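Local coordinates for protein pseudoalteromonas arctica PAMC 21717 (PDB 5YL7) that hydrolyses peptide bonds as a cold-active, calcium-binding serine protease of the subtilase family, at residues Val36-Asp41 and Val128-Leu133; Thr102-Thr107 and Thr280-Pro285; Trp149-Ser154 and Asn187-Asn192; Gly43-Ala48 and Ser97-Thr102. All coordinates share one frame; numbering follows the deposited sequence.

In the fold
The chain first enters these contacts at strand 36-41, which interaction 1 pairs with strand 126-131. The loop after it, 43-48, meets the start of helix 100-109 in interaction 4. That contact closes a loop lying wholly inside the one closed by interaction 1, when strand 126-131 comes in beside 36-41. Helix 100-109 continues into interaction 2, which shares Thr-102 with interaction 4. Its partner, helix 280-297, arrives far later, so interactions 1 and 2 cross along the chain. Interaction 3 is nested inside interaction 2 and joins the C-terminal ends of helices 140-150 and 180-191. Interactions 1, 2 and 4 meet around the probable catalytic site, while interaction 3 touches interaction 1 alone.

Interaction 1 (Val36-Asp41 and Val128-Leu133); sequences VVAVLD and VPVRVL
The carbonyl oxygen of Asp-41 accepts two backbone bonds from the turn that follows the neighbouring strand. Val-132 N gives the shorter one, 2.8 Å from Asp-41 O and nearly along the C=O axis. Leu-133 N lies 3.1 Å from Asp-41 O and comes from above the carbonyl plane. Further back the strands exchange regular parallel bonds. Val-39 N reaches Val-128 O, and Val-39 O receives Val-130 N at 2.9 Å. Strands 36-41 and 126-131 are thus neighbours in the parallel sheet of the subtilisin-like fold. On one side of the sheet Leu-40 and Val-130 lie side by side, with Leu-40 CD1 3.8 Å from Val-130 CB. Helix 140-150 covers this side. At the start of the pair, Val-128 CG2 sits beside its own backbone N and meets Val-36 CG1 at 3.6 Å. Asp-41 and Arg-131 point to the other side. Asp-41 OD1 bonds to His-100 ND1, consistent with the aspartate and histidine of a Ser-His-Asp triad. Arg-131 runs extended from CG to NE, and its NH1 bonds to Asp-59 OD2, a residue that also binds calcium.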
loop_
_atom_site.group_PDB
_atom_site.type_symbol
_atom_site.label_atom_id
_atom_site.label_comp_id
_atom_site.label_asym_id
_atom_site.label_seq_id
_atom_site.Cartn_x
_atom_site.Cartn_y
_atom_site.Cartn_z
ATOM N N VAL A 36 -13.565 1.854 1.478
ATOM C CA VAL A 36 -12.688 2.826 0.848
ATOM C C VAL A 36 -11.283 2.715 1.446
ATOM O O VAL A 36 -11.128 2.750 2.677
ATOM C CB VAL A 36 -13.238 4.253 1.002
ATOM C CG1 VAL A 36 -12.278 5.289 0.452
ATOM C CG2 VAL A 36 -14.575 4.370 0.299
ATOM N N VAL A 37 -10.304 2.585 0.556
ATOM C CA VAL A 37 -8.890 2.562 0.923
ATOM C C VAL A 37 -8.212 3.749 0.373
ATOM O O VAL A 37 -8.201 3.951 -0.846
ATOM C CB VAL A 37 -8.190 1.231 0.468
ATOM C CG1 VAL A 37 -6.730 1.220 0.914
ATOM C CG2 VAL A 37 -8.940 -0.004 0.941
ATOM N N ALA A 38 -7.570 4.571 1.218
ATOM C CA ALA A 38 -6.740 5.692 0.744
ATOM C C ALA A 38 -5.317 5.194 0.560
ATOM O O ALA A 38 -4.745 4.606 1.480
ATOM C CB ALA A 38 -6.867 6.857 1.697
ATOM N N VAL A 39 -4.750 5.457 -0.593
ATOM C CA VAL A 39 -3.367 5.067 -0.929
ATOM C C VAL A 39 -2.552 6.332 -0.967
ATOM O O VAL A 39 -2.757 7.185 -1.859
ATOM C CB VAL A 39 -3.309 4.292 -2.235
ATOM C CG1 VAL A 39 -1.906 4.132 -2.700
ATOM C CG2 VAL A 39 -4.012 2.979 -2.091
ATOM N N LEU A 40 -1.678 6.527 0.031
ATOM C CA LEU A 40 -0.859 7.738 0.174
ATOM C C LEU A 40 0.458 7.459 -0.466
ATOM O O LEU A 40 1.227 6.649 0.075
ATOM C CB LEU A 40 -0.706 8.101 1.657
ATOM C CG LEU A 40 -1.831 8.924 2.268
ATOM C CD1 LEU A 40 -3.159 8.185 2.227
ATOM C CD2 LEU A 40 -1.498 9.252 3.724
ATOM N N ASP A 41 0.738 8.027 -1.636
ATOM C CA ASP A 41 1.813 7.528 -2.476
ATOM C C ASP A 41 2.161 8.568 -3.492
ATOM O O ASP A 41 1.932 9.803 -3.307
ATOM C CB ASP A 41 1.406 6.129 -3.024
ATOM C CG ASP A 41 2.522 5.235 -3.203
ATOM O OD1 ASP A 41 3.411 5.510 -4.035
ATOM O OD2 ASP A 41 2.566 4.147 -2.601
ATOM N N VAL A 128 -9.025 5.823 -2.876
ATOM C CA VAL A 128 -8.838 7.301 -2.938
ATOM C C VAL A 128 -7.362 7.530 -3.037
ATOM O O VAL A 128 -6.589 7.220 -2.096
ATOM C CB VAL A 128 -9.417 7.999 -1.712
ATOM C CG1 VAL A 128 -9.048 9.442 -1.607
ATOM C CG2 VAL A 128 -10.912 7.831 -1.691
ATOM N N PRO A 129 -6.857 8.057 -4.120
ATOM C CA PRO A 129 -5.472 8.359 -4.269
ATOM C C PRO A 129 -5.106 9.652 -3.602
ATOM O O PRO A 129 -5.733 10.670 -3.862
ATOM C CB PRO A 129 -5.274 8.459 -5.784
ATOM C CG PRO A 129 -6.611 8.966 -6.272
ATOM C CD PRO A 129 -7.639 8.379 -5.347
ATOM N N VAL A 130 -4.169 9.624 -2.666
ATOM C CA VAL A 130 -3.690 10.812 -1.961
ATOM C C VAL A 130 -2.269 10.962 -2.305
ATOM O O VAL A 130 -1.402 10.179 -1.874
ATOM C CB VAL A 130 -3.969 10.712 -0.451
ATOM C CG1 VAL A 130 -3.585 12.022 0.229
ATOM C CG2 VAL A 130 -5.406 10.390 -0.188
ATOM N N ARG A 131 -1.958 11.933 -3.163
ATOM C CA ARG A 131 -0.642 12.109 -3.685
ATOM C C ARG A 131 0.200 12.897 -2.691
ATOM O O ARG A 131 -0.080 14.072 -2.452
ATOM C CB ARG A 131 -0.613 12.718 -5.102
ATOM C CG ARG A 131 0.752 12.967 -5.611
ATOM C CD ARG A 131 0.736 13.231 -7.112
ATOM N NE ARG A 131 2.104 13.356 -7.558
ATOM C CZ ARG A 131 2.780 14.454 -7.918
ATOM N NH1 ARG A 131 2.175 15.615 -7.958
ATOM N NH2 ARG A 131 4.051 14.380 -8.199
ATOM N N VAL A 132 1.222 12.267 -2.148
ATOM C CA VAL A 132 2.102 12.878 -1.161
ATOM C C VAL A 132 3.539 12.762 -1.504
ATOM O O VAL A 132 4.369 13.435 -0.830
ATOM C CB VAL A 132 1.824 12.307 0.244
ATOM C CG1 VAL A 132 0.365 12.510 0.703
ATOM C CG2 VAL A 132 2.228 10.854 0.354
ATOM N N LEU A 133 3.905 12.018 -2.518
ATOM C CA LEU A 133 5.306 11.778 -2.949
ATOM C C LEU A 133 5.482 12.206 -4.395
ATOM O O LEU A 133 4.653 11.876 -5.257
ATOM C CB LEU A 133 5.691 10.324 -2.860
ATOM C CG LEU A 133 5.425 9.589 -1.535
ATOM C CD1 LEU A 133 5.819 8.129 -1.665
ATOM C CD2 LEU A 133 6.210 10.227 -0.405
#

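Interaction 2 (Thr102-Thr107 and Thr280-Pro285); sequences THVAGT and TSMAAP
Met-282 and Pro-285 meet His-103, Val-104 and Thr-107 where two helices of the subtilisin-like fold pack together. Helix 100-109 carries His-100 and helix 280-297 carries Ser-281. These residues probably belong to the catalytic triad, and Ser-281 OG bonds to His-100 NE2. The two segments run in roughly the same direction, 30° apart, with axes 8.8 Å from each other.

The sulfur-aromatic contact is oblique. Met-282 SD lies 5.0 Å from the centroid of the His-103 ring. The methionine is bent at chi2 (64°) and chi3 (-102°), which turns its methyl back toward the other helix. Met-282 CE ends 3.7 Å from His-103 ND1, and Met-282 CG lies 3.8 Å from His-103 CE1. The far nitrogen of this ring, NE2, bonds to Gly-275 O.

No hydrogen bond joins the two segments. Pro-285 has no N-H to give to the turn before it, and the helix kinks there. Ser-281 O is instead bonded by Ser-171 OG.

The apolar contacts involve both branches of Val-104. Its CG2 meets Met-282 CE at 3.9 Å. Its CG1 meets Pro-285 CB, also at 3.9 Å. Thr-107 CG2, anti to its own backbone N, rests 3.8 Å from Pro-285 CB.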
loop_
_atom_site.group_PDB
_atom_site.type_symbol
_atom_site.label_atom_id
_atom_site.label_comp_id
_atom_site.label_asym_id
_atom_site.label_seq_id
_atom_site.Cartn_x
_atom_site.Cartn_y
_atom_site.Cartn_z
ATOM N N THR A 102 0.706 3.632 -8.628
ATOM C CA THR A 102 -0.144 2.859 -9.548
ATOM C C THR A 102 -0.015 1.375 -9.262
ATOM O O THR A 102 -0.989 0.659 -9.231
ATOM C CB THR A 102 0.298 3.145 -10.959
ATOM O OG1 THR A 102 0.067 4.558 -11.283
ATOM C CG2 THR A 102 -0.499 2.309 -11.994
ATOM N N HIS A 103 1.210 0.946 -8.923
ATOM C CA HIS A 103 1.476 -0.436 -8.559
ATOM C C HIS A 103 0.774 -0.797 -7.273
ATOM O O HIS A 103 0.013 -1.768 -7.139
ATOM C CB HIS A 103 2.974 -0.670 -8.564
ATOM C CG HIS A 103 3.409 -2.091 -8.555
ATOM N ND1 HIS A 103 3.371 -2.870 -7.435
ATOM C CD2 HIS A 103 3.834 -2.862 -9.578
ATOM C CE1 HIS A 103 3.763 -4.102 -7.789
ATOM N NE2 HIS A 103 4.077 -4.108 -9.076
ATOM N N VAL A 104 0.982 0.039 -6.251
ATOM C CA VAL A 104 0.357 -0.171 -4.930
ATOM C C VAL A 104 -1.143 -0.130 -5.032
ATOM O O VAL A 104 -1.823 -1.012 -4.454
ATOM C CB VAL A 104 0.910 0.913 -3.941
ATOM C CG1 VAL A 104 0.143 0.906 -2.644
ATOM C CG2 VAL A 104 2.365 0.672 -3.664
ATOM N N ALA A 105 -1.704 0.854 -5.714
ATOM C CA ALA A 105 -3.157 0.888 -5.826
ATOM C C ALA A 105 -3.736 -0.369 -6.497
ATOM O O ALA A 105 -4.833 -0.783 -6.134
ATOM C CB ALA A 105 -3.627 2.154 -6.535
ATOM N N GLY A 106 -3.019 -0.870 -7.519
ATOM C CA GLY A 106 -3.483 -2.103 -8.150
ATOM C C GLY A 106 -3.474 -3.322 -7.262
ATOM O O GLY A 106 -4.365 -4.174 -7.360
ATOM N N THR A 107 -2.498 -3.378 -6.323
ATOM C CA THR A 107 -2.539 -4.473 -5.383
ATOM C C THR A 107 -3.755 -4.362 -4.502
ATOM O O THR A 107 -4.429 -5.357 -4.189
ATOM C CB THR A 107 -1.233 -4.536 -4.513
ATOM O OG1 THR A 107 -0.141 -4.701 -5.445
ATOM C CG2 THR A 107 -1.283 -5.580 -3.503
ATOM N N THR A 280 8.716 -3.886 1.037
ATOM C CA THR A 280 7.657 -3.743 2.052
ATOM C C THR A 280 6.520 -2.861 1.485
ATOM O O THR A 280 5.371 -3.067 1.931
ATOM C CB THR A 280 8.142 -3.264 3.397
ATOM O OG1 THR A 280 8.754 -2.010 3.259
ATOM C CG2 THR A 280 9.031 -4.267 4.079
ATOM N N SER A 281 6.778 -2.051 0.492
ATOM C CA SER A 281 5.746 -1.272 -0.170
ATOM C C SER A 281 4.712 -2.139 -0.899
ATOM O O SER A 281 3.637 -1.665 -1.136
ATOM C CB SER A 281 6.362 -0.419 -1.278
ATOM O OG SER A 281 6.973 0.756 -0.804
ATOM N N MET A 282 5.108 -3.348 -1.304
ATOM C CA MET A 282 4.252 -4.296 -1.998
ATOM C C MET A 282 3.552 -5.172 -1.006
ATOM O O MET A 282 2.425 -5.632 -1.247
ATOM C CB MET A 282 5.026 -5.130 -3.001
ATOM C CG MET A 282 5.386 -4.483 -4.366
ATOM S SD MET A 282 6.497 -3.071 -4.291
ATOM C CE MET A 282 5.333 -1.739 -4.512
ATOM N N ALA A 283 4.182 -5.426 0.146
ATOM C CA ALA A 283 3.542 -6.214 1.221
ATOM C C ALA A 283 2.411 -5.443 1.875
ATOM O O ALA A 283 1.317 -5.980 2.116
ATOM C CB ALA A 283 4.631 -6.588 2.236
ATOM N N ALA A 284 2.631 -4.176 2.195
ATOM C CA ALA A 284 1.596 -3.345 2.847
ATOM C C ALA A 284 0.246 -3.349 2.153
ATOM O O ALA A 284 -0.747 -3.574 2.859
ATOM C CB ALA A 284 2.133 -1.931 3.102
ATOM N N PRO A 285 0.169 -3.174 0.859
ATOM C CA PRO A 285 -1.220 -3.110 0.215
ATOM C C PRO A 285 -1.874 -4.456 0.246
ATOM O O PRO A 285 -3.117 -4.484 0.164
ATOM C CB PRO A 285 -0.943 -2.573 -1.169
ATOM C CG PRO A 285 0.531 -2.887 -1.388
ATOM C CD PRO A 285 1.162 -2.621 -0.098
#

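Interaction 3 (Trp149-Ser154 and Asn187-Asn192); sequences WASGGS and NTARSN
Ser-151 packs closely against the helix that carries Ala-189. Ser-151 CB lies 3.5 Å from Ala-189 CA and 3.7 Å from Ala-189 CB. The hydroxyl stands between its own backbone N and carbonyl carbon (chi1 79°). There it receives Asn-192 ND2, 3.1 Å from Ser-151 OG, in a nearly straight bond (174°). The oxygen lies in the amide plane of Asn-192. This is where helices 140-150 and 180-191 come together at their C-terminal ends. Both rest on strand 167-170, through Ala-150 and Ala-189 on Ile-168.

The outer side is looser. Gly-152 and Asn-192 are exposed, and Asn-192 also touches a crystal neighbour. Gly-152 has positive phi in a Schellman motif, where a side chain would press on the preceding carbonyl. Gly-153 passes Asn-192 ND2 at 3.7 Å from its backbone N, without a bond between them.

An alanine in place of Ser-151 would probably leave Asn-192 ND2 without its acceptor and set the amide free to turn. Ser-151 OG is also bonded to Ile-148 O. A carbonyl can only accept, so the hydroxyl gives its proton to the helix and offers its oxygen to Asn-192.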
loop_
_atom_site.group_PDB
_atom_site.type_symbol
_atom_site.label_atom_id
_atom_site.label_comp_id
_atom_site.label_asym_id
_atom_site.label_seq_id
_atom_site.Cartn_x
_atom_site.Cartn_y
_atom_site.Cartn_z
ATOM N N TRP A 149 -6.573 14.160 5.985
ATOM C CA TRP A 149 -7.652 14.325 4.985
ATOM C C TRP A 149 -8.258 12.988 4.571
ATOM O O TRP A 149 -9.447 12.847 4.335
ATOM C CB TRP A 149 -7.087 15.127 3.786
ATOM C CG TRP A 149 -8.107 15.440 2.728
ATOM C CD1 TRP A 149 -8.996 16.521 2.726
ATOM C CD2 TRP A 149 -8.406 14.689 1.550
ATOM N NE1 TRP A 149 -9.744 16.445 1.594
ATOM C CE2 TRP A 149 -9.464 15.336 0.869
ATOM C CE3 TRP A 149 -7.911 13.510 1.009
ATOM C CZ2 TRP A 149 -9.956 14.881 -0.330
ATOM C CZ3 TRP A 149 -8.473 13.061 -0.166
ATOM C CH2 TRP A 149 -9.490 13.739 -0.812
ATOM N N ALA A 150 -7.383 11.986 4.372
ATOM C CA ALA A 150 -7.808 10.682 3.918
ATOM C C ALA A 150 -8.833 10.096 4.855
ATOM O O ALA A 150 -9.758 9.387 4.437
ATOM C CB ALA A 150 -6.667 9.731 3.867
ATOM N N SER A 151 -8.681 10.383 6.168
ATOM C CA SER A 151 -9.587 9.887 7.189
ATOM C C SER A 151 -10.893 10.669 7.303
ATOM O O SER A 151 -11.735 10.262 8.150
ATOM C CB SER A 151 -8.887 9.840 8.518
ATOM O OG SER A 151 -8.803 11.097 9.166
ATOM N N GLY A 152 -10.999 11.783 6.606
ATOM C CA GLY A 152 -12.182 12.650 6.725
ATOM C C GLY A 152 -11.932 13.745 7.666
ATOM O O GLY A 152 -12.921 14.478 8.061
ATOM N N GLY A 153 -10.736 14.005 8.111
ATOM C CA GLY A 153 -10.453 15.169 8.890
ATOM C C GLY A 153 -10.224 16.378 8.049
ATOM O O GLY A 153 -10.020 16.326 6.849
ATOM N N SER A 154 -10.154 17.522 8.682
ATOM C CA SER A 154 -10.053 18.804 8.001
ATOM C C SER A 154 -8.631 19.311 7.944
ATOM O O SER A 154 -7.911 19.227 8.968
ATOM C CB SER A 154 -11.002 19.824 8.690
ATOM O OG SER A 154 -12.329 19.386 8.569
ATOM N N ASN A 187 -3.138 9.670 15.018
ATOM C CA ASN A 187 -4.142 9.658 16.076
ATOM C C ASN A 187 -5.491 10.190 15.563
ATOM O O ASN A 187 -6.492 9.625 15.930
ATOM C CB ASN A 187 -3.639 10.483 17.241
ATOM C CG ASN A 187 -2.447 9.924 18.001
ATOM O OD1 ASN A 187 -2.105 8.757 17.848
ATOM N ND2 ASN A 187 -1.816 10.786 18.821
ATOM N N THR A 188 -5.451 11.230 14.799
ATOM C CA THR A 188 -6.631 11.791 14.169
ATOM C C THR A 188 -7.312 10.740 13.262
ATOM O O THR A 188 -8.530 10.465 13.353
ATOM C CB THR A 188 -6.356 13.033 13.363
ATOM O OG1 THR A 188 -6.028 14.084 14.315
ATOM C CG2 THR A 188 -7.481 13.493 12.506
ATOM N N ALA A 189 -6.520 10.101 12.382
ATOM C CA ALA A 189 -7.137 9.090 11.480
ATOM C C ALA A 189 -7.795 7.964 12.267
ATOM O O ALA A 189 -8.948 7.549 12.001
ATOM C CB ALA A 189 -6.058 8.533 10.566
ATOM N N ARG A 190 -7.073 7.444 13.279
ATOM C CA ARG A 190 -7.642 6.362 14.126
ATOM C C ARG A 190 -8.913 6.773 14.840
ATOM O O ARG A 190 -9.883 6.046 14.885
ATOM C CB ARG A 190 -6.616 5.938 15.179
ATOM C CG ARG A 190 -5.384 5.254 14.596
ATOM C CD ARG A 190 -4.313 5.133 15.638
ATOM N NE ARG A 190 -4.749 4.585 16.911
ATOM C CZ ARG A 190 -5.088 3.336 17.110
ATOM N NH1 ARG A 190 -4.863 2.422 16.212
ATOM N NH2 ARG A 190 -5.712 2.934 18.201
ATOM N N SER A 191 -8.955 8.048 15.266
ATOM C CA SER A 191 -10.168 8.579 16.034
ATOM C C SER A 191 -11.331 8.700 15.080
ATOM O O SER A 191 -12.504 8.636 15.492
ATOM C CB SER A 191 -9.809 9.927 16.577
ATOM O OG SER A 191 -9.795 10.969 15.613
ATOM N N ASN A 192 -11.055 8.879 13.778
ATOM C CA ASN A 192 -12.097 8.918 12.746
ATOM C C ASN A 192 -12.468 7.546 12.269
ATOM O O ASN A 192 -13.308 7.414 11.355
ATOM C CB ASN A 192 -11.623 9.806 11.609
ATOM C CG ASN A 192 -11.606 11.250 11.936
ATOM O OD1 ASN A 192 -12.413 11.669 12.859
ATOM N ND2 ASN A 192 -10.835 12.055 11.269
#

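Interaction 4 (Gly43-Ala48 and Ser97-Thr102); sequences GYRPHA and SSWHGT
Arg-45 is held at its backbone by Thr-102 and along its side chain by Trp-99. Arg-45 N donates to Thr-102 OG1 at 2.9 Å, with an angle of 151° at the hydrogen. Arg-45 CB lies 4.0 Å from the same oxygen, Thr-102 OG1. The chain then turns toward the indole. Arg-45 CG lies 3.9 Å from Trp-99 CE3, and Arg-45 CD is equally far from Trp-99 CZ3. Bends at chi2 (-49°) and chi3 carry the arginine obliquely past the six-membered ring. At the tip, NH2 bonds to Asp-79 O, and the guanidinium plane stands 79° from that of the indole. Trp-99 NE1 bonds to Gly-265 O, which helps to fix the ring.

Trp-99 is the N-cap of helix 100-109, which opens with the His-Gly-Thr-His sequence found around the histidine of subtilases. Just before it, Ser-98 OG accepts from His-100 N in an ST turn.

Gly-101 CA approaches Gly-43 O at 3.2 Å in a CA-H...O contact. A side chain at Gly-101 would collide with that oxygen. One water accepts from Thr-102 OG1 at 2.8 Å and donates to Gly-43 O, so the hydroxyl serves both the loop and the water. A valine in place of Thr-102 would probably leave Arg-45 N without its acceptor and break this water bridge. A second water lies between Gly-43 O and Gly-101 O, with weak bonds to both.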
loop_
_atom_site.group_PDB
_atom_site.type_symbol
_atom_site.label_atom_id
_atom_site.label_comp_id
_atom_site.label_asym_id
_atom_site.label_seq_id
_atom_site.Cartn_x
_atom_site.Cartn_y
_atom_site.Cartn_z
ATOM N N GLY A 43 0.795 9.116 -6.331
ATOM C CA GLY A 43 -0.296 9.314 -7.235
ATOM C C GLY A 43 -0.595 8.139 -8.076
ATOM O O GLY A 43 -0.075 7.037 -7.812
ATOM N N TYR A 44 -1.404 8.284 -9.109
ATOM C CA TYR A 44 -1.799 7.150 -9.974
ATOM C C TYR A 44 -1.832 7.563 -11.440
ATOM O O TYR A 44 -1.962 8.767 -11.728
ATOM C CB TYR A 44 -3.141 6.585 -9.553
ATOM C CG TYR A 44 -4.305 7.441 -9.927
ATOM C CD1 TYR A 44 -4.592 8.666 -9.342
ATOM C CD2 TYR A 44 -5.163 7.108 -10.980
ATOM C CE1 TYR A 44 -5.580 9.454 -9.773
ATOM C CE2 TYR A 44 -6.164 7.908 -11.403
ATOM C CZ TYR A 44 -6.382 9.072 -10.803
ATOM O OH TYR A 44 -7.393 9.920 -11.199
ATOM N N ARG A 45 -1.752 6.557 -12.314
ATOM C CA ARG A 45 -2.215 6.762 -13.689
ATOM C C ARG A 45 -3.492 6.028 -13.863
ATOM O O ARG A 45 -3.755 4.983 -13.205
ATOM C CB ARG A 45 -1.183 6.277 -14.690
ATOM C CG ARG A 45 0.138 6.978 -14.669
ATOM C CD ARG A 45 0.083 8.461 -14.689
ATOM N NE ARG A 45 -0.771 8.982 -15.758
ATOM C CZ ARG A 45 -1.114 10.280 -15.846
ATOM N NH1 ARG A 45 -1.992 10.636 -16.768
ATOM N NH2 ARG A 45 -0.616 11.140 -15.027
ATOM N N PRO A 46 -4.397 6.497 -14.734
ATOM C CA PRO A 46 -5.727 5.891 -14.925
ATOM C C PRO A 46 -5.680 4.629 -15.778
ATOM O O PRO A 46 -6.348 4.492 -16.831
ATOM C CB PRO A 46 -6.523 7.036 -15.586
ATOM C CG PRO A 46 -5.487 7.627 -16.461
ATOM C CD PRO A 46 -4.249 7.711 -15.587
ATOM N N HIS A 47 -4.938 3.670 -15.302
ATOM C CA HIS A 47 -4.702 2.391 -16.006
ATOM C C HIS A 47 -6.052 1.774 -16.296
ATOM O O HIS A 47 -6.954 1.742 -15.438
ATOM C CB HIS A 47 -3.815 1.513 -15.091
ATOM C CG HIS A 47 -3.307 0.267 -15.739
ATOM N ND1 HIS A 47 -4.120 -0.744 -16.211
ATOM C CD2 HIS A 47 -2.026 -0.134 -15.847
ATOM C CE1 HIS A 47 -3.310 -1.720 -16.627
ATOM N NE2 HIS A 47 -2.038 -1.370 -16.407
ATOM N N ALA A 48 -6.169 1.203 -17.465
ATOM C CA ALA A 48 -7.401 0.510 -17.851
ATOM C C ALA A 48 -7.890 -0.552 -16.927
ATOM O O ALA A 48 -9.073 -0.859 -16.801
ATOM C CB ALA A 48 -7.263 -0.120 -19.255
ATOM N N SER A 97 10.926 7.083 -13.624
ATOM C CA SER A 97 9.718 7.184 -12.774
ATOM C C SER A 97 9.373 5.847 -12.225
ATOM O O SER A 97 9.425 4.838 -12.817
ATOM C CB SER A 97 8.593 7.751 -13.643
ATOM O OG SER A 97 8.808 9.102 -13.970
ATOM N N SER A 98 8.927 5.911 -10.970
ATOM C CA SER A 98 8.574 4.714 -10.218
ATOM C C SER A 98 7.215 4.140 -10.528
ATOM O O SER A 98 6.952 2.954 -10.384
ATOM C CB SER A 98 8.610 4.974 -8.684
ATOM O OG SER A 98 7.615 5.858 -8.280
ATOM N N TRP A 99 6.281 5.029 -10.862
ATOM C CA TRP A 99 4.835 4.652 -10.943
ATOM C C TRP A 99 4.403 3.849 -9.722
ATOM O O TRP A 99 3.526 3.019 -9.763
ATOM C CB TRP A 99 4.470 3.938 -12.229
ATOM C CG TRP A 99 5.047 4.629 -13.397
ATOM C CD1 TRP A 99 6.007 4.163 -14.275
ATOM C CD2 TRP A 99 4.759 5.971 -13.823
ATOM N NE1 TRP A 99 6.319 5.124 -15.206
ATOM C CE2 TRP A 99 5.576 6.251 -14.967
ATOM C CE3 TRP A 99 3.880 6.986 -13.410
ATOM C CZ2 TRP A 99 5.591 7.506 -15.559
ATOM C CZ3 TRP A 99 3.935 8.204 -13.973
ATOM C CH2 TRP A 99 4.781 8.459 -15.090
ATOM N N HIS A 100 4.989 4.248 -8.530
ATOM C CA HIS A 100 4.846 3.412 -7.360
ATOM C C HIS A 100 3.399 3.350 -6.903
ATOM O O HIS A 100 2.899 2.267 -6.543
ATOM C CB HIS A 100 5.831 3.992 -6.295
ATOM C CG HIS A 100 5.940 3.199 -5.076
ATOM N ND1 HIS A 100 5.212 3.450 -3.970
ATOM C CD2 HIS A 100 6.836 2.222 -4.729
ATOM C CE1 HIS A 100 5.658 2.716 -2.986
ATOM N NE2 HIS A 100 6.615 1.986 -3.394
ATOM N N GLY A 101 2.732 4.511 -6.909
ATOM C CA GLY A 101 1.385 4.531 -6.465
ATOM C C GLY A 101 0.377 3.776 -7.355
ATOM O O GLY A 101 -0.634 3.292 -6.860
ATOM N N THR A 102 0.706 3.632 -8.628
ATOM C CA THR A 102 -0.144 2.859 -9.548
ATOM C C THR A 102 -0.015 1.375 -9.262
ATOM O O THR A 102 -0.989 0.659 -9.231
ATOM C CB THR A 102 0.298 3.145 -10.959
ATOM O OG1 THR A 102 0.067 4.558 -11.283
ATOM C CG2 THR A 102 -0.499 2.309 -11.994
HETATM O O HOH W 1 1.821 6.178 -9.885
HETATM O O HOH W 2 -1.982 5.730 -5.993
#